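Local coordinates for protein GDSL-esterase (Pseudoalteromonas sp., PDB 3HP4) that hydrolyses ester bonds as a cold-adapted serine esterase of the SGNH (GDSL) hydrolase superfamily, and may act on lysophospholipids, at residues 29-34 and 173-178; 53-58 and 89-94; 111-116 and 120-125; 139-144 and 179-184; 147-150 and 154-157. One frame throughout, in Å; residues are numbered along the deposited sequence.

Contact 1: 29-34 and 173-178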
# COMPACT_ATOMS: atom_id res chain seq x y z
N GLN A 29 4.42 -0.66 14.11
CA GLN A 29 3.85 -1.39 15.22
C GLN A 29 4.60 -1.06 16.52
O GLN A 29 4.00 -0.97 17.56
CB GLN A 29 3.92 -2.88 14.97
CG GLN A 29 3.05 -3.66 16.02
CD GLN A 29 1.59 -3.32 15.92
OE1 GLN A 29 1.02 -3.54 14.87
NE2 GLN A 29 0.98 -2.77 16.91
N ASP A 30 5.93 -0.90 16.46
CA ASP A 30 6.69 -0.55 17.67
C ASP A 30 6.16 0.76 18.22
O ASP A 30 6.04 0.94 19.43
CB ASP A 30 8.19 -0.39 17.38
CG ASP A 30 8.89 -1.68 16.97
OD1 ASP A 30 8.39 -2.79 17.26
OD2 ASP A 30 10.01 -1.57 16.41
N LYS A 31 5.89 1.72 17.34
CA LYS A 31 5.38 3.03 17.75
C LYS A 31 4.02 2.90 18.40
O LYS A 31 3.78 3.43 19.48
CB LYS A 31 5.35 4.01 16.57
CG LYS A 31 4.78 5.39 16.88
CD LYS A 31 4.88 6.29 15.65
CE LYS A 31 4.31 7.69 15.91
NZ LYS A 31 5.16 8.45 16.87
N TYR A 32 3.13 2.14 17.79
CA TYR A 32 1.83 1.88 18.39
C TYR A 32 1.98 1.25 19.78
O TYR A 32 1.25 1.63 20.70
CB TYR A 32 0.98 0.97 17.49
CG TYR A 32 0.48 1.64 16.21
CD1 TYR A 32 0.06 2.98 16.19
CD2 TYR A 32 0.41 0.92 15.05
CE1 TYR A 32 -0.42 3.56 15.01
CE2 TYR A 32 -0.07 1.52 13.87
CZ TYR A 32 -0.50 2.81 13.89
OH TYR A 32 -0.97 3.34 12.69
N ASP A 33 2.84 0.24 19.87
CA ASP A 33 3.06 -0.51 21.15
C ASP A 33 3.54 0.45 22.21
O ASP A 33 3.27 0.20 23.40
CB ASP A 33 4.11 -1.60 20.94
CG ASP A 33 3.64 -2.76 20.07
OD1 ASP A 33 2.43 -2.86 19.68
OD2 ASP A 33 4.51 -3.60 19.70
N ALA A 34 4.27 1.50 21.86
CA ALA A 34 4.87 2.38 22.89
C ALA A 34 3.94 3.56 23.23
O ALA A 34 4.22 4.33 24.16
CB ALA A 34 6.18 2.90 22.37
N GLU A 173 4.97 8.93 8.12
CA GLU A 173 3.92 9.29 7.17
C GLU A 173 2.73 8.34 7.25
O GLU A 173 1.58 8.71 7.04
CB GLU A 173 4.45 9.31 5.72
CG GLU A 173 5.46 10.37 5.44
CD GLU A 173 5.93 10.39 4.00
OE1 GLU A 173 5.05 10.33 3.08
OE2 GLU A 173 7.19 10.46 3.84
N MET A 174 3.02 7.07 7.52
CA MET A 174 1.94 6.12 7.61
C MET A 174 1.18 6.23 8.93
O MET A 174 -0.03 6.05 8.95
CB MET A 174 2.44 4.70 7.35
CG MET A 174 2.82 4.48 5.87
SD MET A 174 1.48 4.95 4.75
CE MET A 174 0.36 3.67 5.18
N TYR A 175 1.89 6.58 10.01
CA TYR A 175 1.18 6.87 11.26
C TYR A 175 0.15 7.96 11.02
O TYR A 175 -0.99 7.88 11.45
CB TYR A 175 2.21 7.31 12.31
CG TYR A 175 1.56 7.69 13.60
CD1 TYR A 175 1.22 6.72 14.55
CD2 TYR A 175 1.27 9.01 13.87
CE1 TYR A 175 0.60 7.07 15.77
CE2 TYR A 175 0.64 9.37 15.06
CZ TYR A 175 0.33 8.40 15.99
OH TYR A 175 -0.28 8.78 17.19
N ASP A 176 0.58 9.02 10.32
CA ASP A 176 -0.31 10.15 10.10
C ASP A 176 -1.44 9.79 9.14
O ASP A 176 -2.59 10.12 9.39
CB ASP A 176 0.50 11.30 9.51
CG ASP A 176 1.48 11.93 10.50
OD1 ASP A 176 1.42 11.70 11.72
OD2 ASP A 176 2.36 12.70 10.03
N SER A 177 -1.12 9.07 8.05
CA SER A 177 -2.19 8.67 7.10
C SER A 177 -3.22 7.74 7.72
O SER A 177 -4.43 7.86 7.56
CB SER A 177 -1.66 7.96 5.85
OG SER A 177 -1.18 9.00 4.96
N ILE A 178 -2.75 6.78 8.56
CA ILE A 178 -3.66 5.84 9.22
C ILE A 178 -4.51 6.58 10.24
O ILE A 178 -5.72 6.35 10.34
CB ILE A 178 -2.90 4.65 9.81
CG1 ILE A 178 -2.43 3.78 8.64
CG2 ILE A 178 -3.81 3.84 10.76
CD1 ILE A 178 -1.44 2.72 9.04
O HOH W 1 -1.99 5.82 13.13
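K31 lays the end of its aliphatic chain over one face of the Y175 ring: CE stands 3.6 Å from the ring centroid, a CH-pi contact above its centre. The chain runs extended to CE and turns only at the last torsion (chi4 68°), which leaves NZ over the same face, 4.7 Å from the centroid, in a cation-pi arrangement. That ammonium also forms a salt bridge to E35, its strongest polar partner, so the ring face is probably a secondary site for the charge. The Y32 and Y175 rings meet rim to rim with planes 41° apart, and the nearest atoms are Y32 CE1 and Y175 CD1 at 3.6 Å. Further out, Y32 OH lies 3.5 Å from I178 CG2. It is also 2.7 Å from a water that donates to Y175 O at 2.8 Å, a polar bridge beside the apolar contact. Behind this shell, L28 packs on Y175 and I178, while I39 and L41 of strand 39-43 back Y32. The axes of the two short segments come no closer than 11.2 Å, at 63°. Pairing the first and last helices against one side of a parallel sheet fits the three-layer α/β/α fold of SGNH hydrolases.

Contact 2: 53-58 and 89-94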
# COMPACT_ATOMS: atom_id res chain seq x y z
N GLY A 53 -2.19 -10.66 -8.81
CA GLY A 53 -1.69 -11.68 -7.86
C GLY A 53 -2.33 -11.55 -6.51
O GLY A 53 -2.67 -12.56 -5.83
N ALA A 54 -2.51 -10.32 -6.05
CA ALA A 54 -3.13 -10.11 -4.76
C ALA A 54 -4.56 -10.59 -4.79
O ALA A 54 -5.06 -11.13 -3.79
CB ALA A 54 -3.05 -8.63 -4.32
N LEU A 55 -5.25 -10.36 -5.89
CA LEU A 55 -6.63 -10.74 -5.99
C LEU A 55 -6.80 -12.25 -5.78
O LEU A 55 -7.79 -12.69 -5.16
CB LEU A 55 -7.18 -10.23 -7.33
CG LEU A 55 -8.67 -10.43 -7.56
CD1 LEU A 55 -9.57 -9.72 -6.56
CD2 LEU A 55 -9.00 -9.96 -8.98
N ARG A 56 -5.81 -13.05 -6.19
CA ARG A 56 -5.85 -14.48 -6.00
C ARG A 56 -5.63 -14.91 -4.55
O ARG A 56 -6.00 -16.01 -4.17
CB ARG A 56 -4.77 -15.15 -6.88
CG ARG A 56 -5.05 -15.10 -8.37
CD ARG A 56 -3.97 -15.88 -9.16
NE ARG A 56 -2.85 -15.01 -9.55
CZ ARG A 56 -2.80 -14.27 -10.67
NH1 ARG A 56 -3.82 -14.29 -11.54
NH2 ARG A 56 -1.74 -13.51 -10.92
N ARG A 57 -5.06 -14.04 -3.73
CA ARG A 57 -4.73 -14.35 -2.33
C ARG A 57 -5.74 -13.80 -1.33
O ARG A 57 -5.76 -14.22 -0.16
CB ARG A 57 -3.34 -13.74 -2.02
CG ARG A 57 -2.18 -14.47 -2.69
CD ARG A 57 -0.89 -13.67 -2.70
NE ARG A 57 -0.61 -13.20 -1.37
CZ ARG A 57 -0.37 -11.93 -1.01
NH1 ARG A 57 -0.31 -10.92 -1.89
NH2 ARG A 57 -0.20 -11.72 0.27
N LEU A 58 -6.54 -12.82 -1.74
CA LEU A 58 -7.23 -12.05 -0.72
C LEU A 58 -8.33 -12.81 -0.00
O LEU A 58 -8.49 -12.61 1.21
CB LEU A 58 -7.75 -10.73 -1.34
CG LEU A 58 -8.47 -9.85 -0.32
CD1 LEU A 58 -7.59 -9.37 0.82
CD2 LEU A 58 -9.06 -8.58 -1.05
N GLN A 89 -7.32 -1.53 -12.90
CA GLN A 89 -8.45 -0.93 -12.23
C GLN A 89 -9.51 -1.97 -11.91
O GLN A 89 -10.08 -1.99 -10.80
CB GLN A 89 -8.97 0.20 -13.12
CG GLN A 89 -10.00 1.05 -12.48
CD GLN A 89 -10.25 2.33 -13.22
OE1 GLN A 89 -9.40 2.78 -14.00
NE2 GLN A 89 -11.40 2.91 -12.99
N THR A 90 -9.80 -2.88 -12.83
CA THR A 90 -10.73 -3.98 -12.57
C THR A 90 -10.25 -4.81 -11.39
O THR A 90 -11.02 -5.17 -10.48
CB THR A 90 -10.87 -4.84 -13.85
OG1 THR A 90 -11.48 -3.99 -14.83
CG2 THR A 90 -11.72 -6.09 -13.60
N ASN A 91 -8.97 -5.16 -11.38
CA ASN A 91 -8.42 -5.97 -10.33
C ASN A 91 -8.48 -5.27 -8.98
O ASN A 91 -8.91 -5.89 -7.99
CB ASN A 91 -6.95 -6.35 -10.58
CG ASN A 91 -6.74 -7.29 -11.72
OD1 ASN A 91 -7.66 -7.98 -12.16
ND2 ASN A 91 -5.55 -7.27 -12.22
N LEU A 92 -8.05 -4.00 -8.91
CA LEU A 92 -8.08 -3.28 -7.65
C LEU A 92 -9.50 -3.05 -7.17
O LEU A 92 -9.76 -3.11 -5.96
CB LEU A 92 -7.33 -1.95 -7.80
CG LEU A 92 -5.83 -2.04 -8.05
CD1 LEU A 92 -5.31 -0.64 -8.38
CD2 LEU A 92 -5.05 -2.59 -6.86
N THR A 93 -10.45 -2.79 -8.06
CA THR A 93 -11.84 -2.62 -7.65
C THR A 93 -12.34 -3.90 -7.03
O THR A 93 -13.04 -3.86 -6.01
CB THR A 93 -12.66 -2.23 -8.86
OG1 THR A 93 -12.17 -0.99 -9.36
CG2 THR A 93 -14.12 -2.04 -8.49
N ALA A 94 -12.02 -5.04 -7.61
CA ALA A 94 -12.45 -6.33 -7.04
C ALA A 94 -11.80 -6.54 -5.70
O ALA A 94 -12.45 -7.10 -4.78
CB ALA A 94 -12.12 -7.45 -8.02
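L55 carries this contact, directing its two methyl groups at neighbouring turns of the helix that contains 89-94. L55 CD1 sits 3.7 Å from A94 CB, the nearest approach between the segments, and is also 4.0 Å from A94 C. The other branch, CD2, lies 4.0 Å from N91 OD1 and 4.1 Å from A94 CB, so the methyl of A94 is touched by both arms of the fork. The fork reaches across because CG is anti to the backbone N (chi1 -174°), which carries the branch point outward from helix 53-58. At N91 the meeting is van der Waals contact with the amide oxygen; the NH2 end of that amide is hydrogen-bonded to S51 OG, just before the first segment, and this ties the two helices by a polar link next to the apolar one.

Beyond this patch the interface thins quickly. L58 also faces the other segment, yet L58 CD2 stays 5.3 Å from A94 O, and only 149 Å² is buried in all. On the outer side, R56 and T90 are solvent-exposed, and T90 OG1 bonds back to K86 O within its own helix. The inner side is different: A54 and L58 pack on L8 and L6 of strand 3-9. L55 and L58 continue onto L95, the residue after A94 and one turn on from N91 in helix 85-101, whose opposite flank meets helix 119-136 through Q89 and L92, the latter against F129. Helix 85-101 is thus held between helices 51-65 and 119-136.

Contact 3: 111-116 and 120-125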
# COMPACT_ATOMS: atom_id res chain seq x y z
N ILE A 111 -0.67 5.56 -6.20
CA ILE A 111 0.70 5.14 -6.59
C ILE A 111 1.11 6.03 -7.75
O ILE A 111 0.26 6.39 -8.60
CB ILE A 111 0.74 3.68 -6.98
CG1 ILE A 111 0.12 2.75 -5.96
CG2 ILE A 111 2.19 3.23 -7.28
CD1 ILE A 111 0.83 2.70 -4.53
N TYR A 112 2.39 6.42 -7.80
CA TYR A 112 3.00 7.15 -8.91
C TYR A 112 4.14 6.32 -9.45
O TYR A 112 4.78 5.58 -8.70
CB TYR A 112 3.56 8.53 -8.44
CG TYR A 112 2.47 9.55 -8.05
CD1 TYR A 112 2.22 10.70 -8.81
CD2 TYR A 112 1.73 9.38 -6.91
CE1 TYR A 112 1.21 11.58 -8.37
CE2 TYR A 112 0.75 10.30 -6.51
CZ TYR A 112 0.52 11.34 -7.25
OH TYR A 112 -0.56 12.19 -6.76
N ILE A 113 4.30 6.41 -10.77
CA ILE A 113 5.37 5.66 -11.47
C ILE A 113 6.12 6.58 -12.37
O ILE A 113 5.56 7.53 -12.92
CB ILE A 113 4.78 4.46 -12.31
CG1 ILE A 113 3.68 4.96 -13.26
CG2 ILE A 113 4.38 3.33 -11.37
CD1 ILE A 113 3.20 3.97 -14.36
N PRO A 114 7.39 6.23 -12.65
CA PRO A 114 8.13 7.01 -13.67
C PRO A 114 7.54 6.82 -15.06
O PRO A 114 6.86 5.82 -15.32
CB PRO A 114 9.54 6.43 -13.63
CG PRO A 114 9.34 5.04 -13.11
CD PRO A 114 8.14 5.07 -12.16
N PRO A 115 7.82 7.75 -15.97
CA PRO A 115 7.22 7.75 -17.31
C PRO A 115 7.91 6.77 -18.26
O PRO A 115 8.20 7.08 -19.41
CB PRO A 115 7.42 9.22 -17.78
CG PRO A 115 8.78 9.58 -17.12
CD PRO A 115 8.67 8.94 -15.73
N ASN A 116 8.08 5.52 -17.81
CA ASN A 116 8.69 4.50 -18.63
C ASN A 116 7.88 4.14 -19.85
O ASN A 116 8.44 3.63 -20.82
CB ASN A 116 8.98 3.24 -17.78
CG ASN A 116 10.00 3.51 -16.66
OD1 ASN A 116 10.71 4.51 -16.68
ND2 ASN A 116 10.01 2.66 -15.66
N ARG A 120 1.62 10.19 -20.46
CA ARG A 120 0.20 9.97 -20.46
C ARG A 120 -0.17 8.68 -19.76
O ARG A 120 -1.10 8.67 -18.93
CB ARG A 120 -0.34 9.96 -21.91
CG ARG A 120 -1.80 9.70 -21.98
CD ARG A 120 -2.69 10.70 -21.26
NE ARG A 120 -4.11 10.36 -21.40
CZ ARG A 120 -5.05 10.31 -20.44
NH1 ARG A 120 -4.78 10.58 -19.16
NH2 ARG A 120 -6.28 9.94 -20.77
N TYR A 121 0.55 7.59 -20.02
CA TYR A 121 0.29 6.35 -19.27
C TYR A 121 0.49 6.57 -17.80
O TYR A 121 -0.31 6.04 -17.00
CB TYR A 121 1.23 5.25 -19.81
CG TYR A 121 1.12 3.95 -19.05
CD1 TYR A 121 0.16 3.01 -19.38
CD2 TYR A 121 1.97 3.66 -17.99
CE1 TYR A 121 0.09 1.80 -18.69
CE2 TYR A 121 1.89 2.44 -17.27
CZ TYR A 121 0.94 1.56 -17.63
OH TYR A 121 0.88 0.37 -16.92
N SER A 122 1.50 7.32 -17.37
CA SER A 122 1.67 7.56 -15.92
C SER A 122 0.47 8.30 -15.36
O SER A 122 0.06 7.97 -14.22
CB SER A 122 2.97 8.36 -15.69
OG SER A 122 4.10 7.46 -15.86
N LYS A 123 -0.13 9.24 -16.07
CA LYS A 123 -1.29 9.94 -15.58
C LYS A 123 -2.50 9.03 -15.58
O LYS A 123 -3.34 9.07 -14.63
CB LYS A 123 -1.60 11.22 -16.40
CG LYS A 123 -0.67 12.30 -16.16
CD LYS A 123 -1.08 13.63 -16.80
CE LYS A 123 -2.31 13.62 -17.62
NZ LYS A 123 -2.42 15.06 -18.24
N MET A 124 -2.69 8.22 -16.61
CA MET A 124 -3.77 7.24 -16.61
C MET A 124 -3.68 6.34 -15.42
O MET A 124 -4.67 6.02 -14.75
CB MET A 124 -3.67 6.39 -17.87
CG MET A 124 -3.96 7.16 -19.22
SD MET A 124 -3.38 6.22 -20.67
CE MET A 124 -4.44 4.82 -20.56
N PHE A 125 -2.47 5.87 -15.12
CA PHE A 125 -2.20 4.98 -14.00
C PHE A 125 -2.52 5.66 -12.68
O PHE A 125 -3.33 5.11 -11.91
CB PHE A 125 -0.68 4.61 -14.10
CG PHE A 125 -0.22 3.82 -12.92
CD1 PHE A 125 -0.28 2.43 -12.91
CD2 PHE A 125 0.29 4.45 -11.82
CE1 PHE A 125 0.19 1.71 -11.79
CE2 PHE A 125 0.75 3.74 -10.71
CZ PHE A 125 0.69 2.38 -10.70
O HOH W 2 2.44 8.21 -12.04
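The F125 ring receives I113 CD1 over one face, 4.0 Å from the centroid and 23° off the ring normal, a CH-pi contact displaced toward the rim. At its edge, in plane, lies I111 CG2, with I111 CB 3.7 Å from F125 CE2; F129 adds an edge-to-face ring partner from further along helix 119-136. The Y121 ring is approached obliquely by the same methyl, I113 CD1, 3.5 Å from Y121 CE2, while Y117 meets it edge-to-face and Y121 OH is hydrogen-bonded to F83 O. I113 therefore wedges its long branch between two aromatic side chains one helical turn apart. It does so with CG1 held between the backbone N and the carbonyl carbon (chi1 53°), a crowded position that swings CD1 into the cleft while CG2 rests on F125 CE2 and CZ.

Beside this apolar wedge runs a polar seam. S122 OG lies 3.3 Å from I113 O, within hydrogen-bonding distance but with P114 O equally near. A water accepts from I113 N at 2.9 Å and donates to S122 O at 3.2 Å. Past it, P115, whose CA is the nearest to the helix at S122, centres an inverse gamma turn. Two kinds of anchor thus act together: apolar contacts with Y121 and F125 hold the I113 side chain, while the serine hydroxyl and the water engage the backbone of I113 and S122.

Contact 4: 139-144 and 179-184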
# COMPACT_ATOMS: atom_id res chain seq x y z
N HIS A 139 -11.09 4.70 0.91
CA HIS A 139 -10.37 5.87 1.40
C HIS A 139 -9.04 6.01 0.64
O HIS A 139 -8.23 5.05 0.73
CB HIS A 139 -10.07 5.64 2.92
CG HIS A 139 -9.41 6.81 3.53
ND1 HIS A 139 -8.08 6.90 3.86
CD2 HIS A 139 -9.96 8.00 3.84
CE1 HIS A 139 -7.82 8.13 4.29
NE2 HIS A 139 -8.96 8.80 4.33
N LEU A 140 -8.75 7.10 0.01
CA LEU A 140 -7.46 7.25 -0.70
C LEU A 140 -6.40 7.81 0.25
O LEU A 140 -6.61 8.71 1.05
CB LEU A 140 -7.61 8.13 -1.95
CG LEU A 140 -6.46 8.07 -2.94
CD1 LEU A 140 -6.44 6.77 -3.73
CD2 LEU A 140 -6.52 9.27 -3.94
N MET A 141 -5.23 7.20 0.17
CA MET A 141 -4.07 7.57 0.96
C MET A 141 -2.98 8.18 0.09
O MET A 141 -2.73 7.68 -1.03
CB MET A 141 -3.54 6.31 1.60
CG MET A 141 -4.37 5.87 2.73
SD MET A 141 -3.31 4.91 3.91
CE MET A 141 -4.57 4.77 5.20
N ASN A 142 -2.28 9.18 0.57
CA ASN A 142 -1.13 9.75 -0.13
C ASN A 142 0.01 8.70 -0.31
O ASN A 142 0.22 7.89 0.58
CB ASN A 142 -0.57 10.95 0.70
CG ASN A 142 0.35 11.81 -0.08
OD1 ASN A 142 0.08 12.27 -1.12
ND2 ASN A 142 1.54 12.02 0.54
N PHE A 143 0.67 8.77 -1.44
CA PHE A 143 1.81 7.81 -1.70
C PHE A 143 2.99 8.20 -0.82
O PHE A 143 3.56 9.28 -0.97
CB PHE A 143 2.17 7.92 -3.14
CG PHE A 143 3.15 6.85 -3.66
CD1 PHE A 143 3.13 5.58 -3.14
CD2 PHE A 143 4.00 7.14 -4.71
CE1 PHE A 143 3.99 4.60 -3.66
CE2 PHE A 143 4.84 6.13 -5.22
CZ PHE A 143 4.80 4.89 -4.67
N PHE A 144 3.43 7.29 0.04
CA PHE A 144 4.53 7.62 0.95
C PHE A 144 5.85 7.77 0.28
O PHE A 144 6.77 8.33 0.89
CB PHE A 144 4.61 6.62 2.13
CG PHE A 144 4.83 5.16 1.77
CD1 PHE A 144 6.04 4.72 1.24
CD2 PHE A 144 3.83 4.23 2.03
CE1 PHE A 144 6.21 3.35 0.96
CE2 PHE A 144 4.02 2.86 1.75
CZ PHE A 144 5.23 2.44 1.23
N LYS A 179 -3.90 7.50 10.99
CA LYS A 179 -4.66 8.23 11.97
C LYS A 179 -5.78 9.04 11.31
O LYS A 179 -6.90 9.03 11.78
CB LYS A 179 -3.75 9.15 12.76
CG LYS A 179 -4.52 10.00 13.78
CD LYS A 179 -3.52 10.82 14.61
CE LYS A 179 -4.19 11.91 15.47
NZ LYS A 179 -3.17 12.63 16.31
N LYS A 180 -5.43 9.71 10.20
CA LYS A 180 -6.45 10.49 9.48
C LYS A 180 -7.53 9.59 8.93
O LYS A 180 -8.69 9.98 8.99
CB LYS A 180 -5.79 11.30 8.38
CG LYS A 180 -4.95 12.48 8.96
CD LYS A 180 -4.08 13.06 7.88
CE LYS A 180 -3.20 14.20 8.49
NZ LYS A 180 -2.17 14.62 7.49
N TRP A 181 -7.18 8.42 8.42
CA TRP A 181 -8.21 7.50 7.95
C TRP A 181 -9.15 7.08 9.05
O TRP A 181 -10.38 7.10 8.90
CB TRP A 181 -7.49 6.28 7.39
CG TRP A 181 -8.38 5.18 6.89
CD1 TRP A 181 -9.66 5.31 6.40
CD2 TRP A 181 -8.03 3.81 6.83
NE1 TRP A 181 -10.10 4.04 5.97
CE2 TRP A 181 -9.13 3.14 6.20
CE3 TRP A 181 -6.86 3.10 7.13
CZ2 TRP A 181 -9.08 1.78 5.95
CZ3 TRP A 181 -6.86 1.68 6.84
CH2 TRP A 181 -7.97 1.12 6.24
N LEU A 182 -8.62 6.68 10.21
CA LEU A 182 -9.46 6.10 11.25
C LEU A 182 -10.22 7.16 12.04
O LEU A 182 -11.12 6.83 12.85
CB LEU A 182 -8.59 5.26 12.19
CG LEU A 182 -7.88 4.08 11.58
CD1 LEU A 182 -7.08 3.34 12.64
CD2 LEU A 182 -8.81 3.11 10.91
N ASN A 183 -9.84 8.41 11.85
CA ASN A 183 -10.69 9.50 12.33
C ASN A 183 -11.65 9.84 11.16
O ASN A 183 -12.70 10.46 11.39
CB ASN A 183 -9.90 10.77 12.60
CG ASN A 183 -8.82 10.63 13.64
OD1 ASN A 183 -7.86 11.40 13.61
ND2 ASN A 183 -8.94 9.70 14.55
N ASN A 184 -11.27 9.57 9.90
CA ASN A 184 -12.10 9.88 8.74
C ASN A 184 -13.32 8.96 8.60
O ASN A 184 -14.18 9.22 7.75
CB ASN A 184 -11.32 9.92 7.42
CG ASN A 184 -10.67 11.28 7.16
OD1 ASN A 184 -9.95 11.49 6.14
ND2 ASN A 184 -10.92 12.23 8.09
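H139 NE2 donates to N184 OD1 across 3.4 Å with an N-H...O angle of 155°, a long and weak bond, made at the imidazole edge in the H139 conformer described, one of two modelled. OD1 meets the ring at its edge near the plane, while the amide is tilted 65° to it. The larger part of the contact is an offset stack: the H139 ring and the five-membered ring of W181 have centroids 4.2 Å apart and planes only 15° from parallel. One imidazole face also receives W181 CA, 4.0 Å from the ring centroid. H139 begins strand 139-141, the outermost strand on its side of the parallel sheet, and pairs through its backbone with T106 and L108 of the adjacent strand; helix 166-183 packs on this border in the α/β/α sandwich of SGNH hydrolases. W181 also packs on M105 and A107 and meets H69 edge-to-face. Its six-membered ring is met by M141, also modelled twice, whose chain extends beyond CG to place CE 3.4 Å from W181 CE3, obliquely to the ring. M141 also packs on A107 and L71.

Contact 5: 147-150 and 154-157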
# COMPACT_ATOMS: atom_id res chain seq x y z
N ASP A 147 7.92 11.83 -1.05
CA ASP A 147 8.91 12.61 -0.31
C ASP A 147 10.16 11.82 0.00
O ASP A 147 11.02 12.31 0.78
CB ASP A 147 8.30 13.09 1.02
CG ASP A 147 7.17 14.06 0.82
OD1 ASP A 147 6.95 14.50 -0.32
OD2 ASP A 147 6.48 14.37 1.82
N ILE A 148 10.28 10.60 -0.53
CA ILE A 148 11.41 9.71 -0.25
C ILE A 148 12.25 9.54 -1.51
O ILE A 148 13.51 9.68 -1.45
CB ILE A 148 10.89 8.31 0.17
CG1 ILE A 148 10.04 8.38 1.45
CG2 ILE A 148 12.08 7.33 0.36
CD1 ILE A 148 10.81 8.75 2.68
N ALA A 149 11.61 9.29 -2.66
CA ALA A 149 12.33 8.84 -3.87
C ALA A 149 13.32 9.81 -4.47
O ALA A 149 14.28 9.37 -5.10
CB ALA A 149 11.36 8.37 -4.95
N GLY A 150 13.16 11.11 -4.20
CA GLY A 150 14.12 12.13 -4.70
C GLY A 150 15.34 12.36 -3.80
O GLY A 150 16.20 13.19 -4.14
N LEU A 154 18.14 8.00 0.87
CA LEU A 154 17.00 7.23 1.38
C LEU A 154 16.67 6.08 0.43
O LEU A 154 15.71 5.35 0.67
CB LEU A 154 15.77 8.13 1.50
CG LEU A 154 15.96 9.32 2.42
CD1 LEU A 154 14.60 10.03 2.46
CD2 LEU A 154 16.42 8.88 3.82
N MET A 155 17.42 5.92 -0.66
CA MET A 155 17.13 4.92 -1.68
C MET A 155 18.26 3.91 -1.82
O MET A 155 19.41 4.27 -1.62
CB MET A 155 16.87 5.59 -3.03
CG MET A 155 15.64 6.46 -3.04
SD MET A 155 14.05 5.62 -2.67
CE MET A 155 13.71 4.88 -4.28
N GLN A 156 17.94 2.67 -2.15
CA GLN A 156 18.95 1.65 -2.36
C GLN A 156 19.68 1.89 -3.68
O GLN A 156 19.21 2.61 -4.54
CB GLN A 156 18.31 0.26 -2.34
CG GLN A 156 17.78 -0.12 -0.97
CD GLN A 156 17.16 -1.49 -0.93
OE1 GLN A 156 17.30 -2.28 -1.86
NE2 GLN A 156 16.47 -1.79 0.16
N ASN A 157 20.86 1.31 -3.81
CA ASN A 157 21.63 1.45 -5.05
C ASN A 157 20.75 1.40 -6.31
O ASN A 157 20.95 2.16 -7.26
CB ASN A 157 22.75 0.41 -5.11
CG ASN A 157 23.92 0.75 -4.19
OD1 ASN A 157 24.01 1.87 -3.66
ND2 ASN A 157 24.84 -0.19 -4.02
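I148 pushes its CG2 methyl into a notch formed by L154 and M155, within the long loop that joins strand 139-141 to helix 166-183; in SGNH hydrolases the loop leading into the last helix bears the Asp and His of the catalytic triad. One wall of the notch is L154 CB, 3.9 Å from I148 CG2, and the other is M155 SD at 4.0 Å from the same methyl. The longer branch of I148 takes a second position, its CD1 4.0 Å from L154 CD1, so two methyl groups of the isoleucine lie along one side of the leucine, and the side chains cross at about a right angle. Both residues also rest on L169 of helix 166-183, which forms the floor beneath them. The backbones run close here, with I148 CA and L154 CA 6.3 Å apart, and L154 is pinned by backbone bonding to N163. M155 closes the notch with a bent chain: chi2 (-60°) and chi3 (-80°) turn its thioether toward the A149 backbone instead of letting it extend. As a result M155 SD lies 3.8 Å from A149 CA, and M155 CG sits 3.8 Å from A149 O.

Along the chain, contact 1 encloses contacts 2, 3 and 5, while its segments alternate with those of contact 4. Contacts 1 and 4 share helix 166-183; their centres are about 12 Å apart, and they touch where M174 meets F144 and M141. Contact 2 lies across the chain's centre from contact 1, about 26 Å between centres, where helices 51-65 and 85-101 pack. Contact 3 follows strand 105-109 and touches contact 4 through F143. Contact 5, its centre about 21 Å from that of contact 1, still reaches E173, within helix 166-183. The last helix therefore ties the first helix, the edge strand and the loop before it into one compact domain.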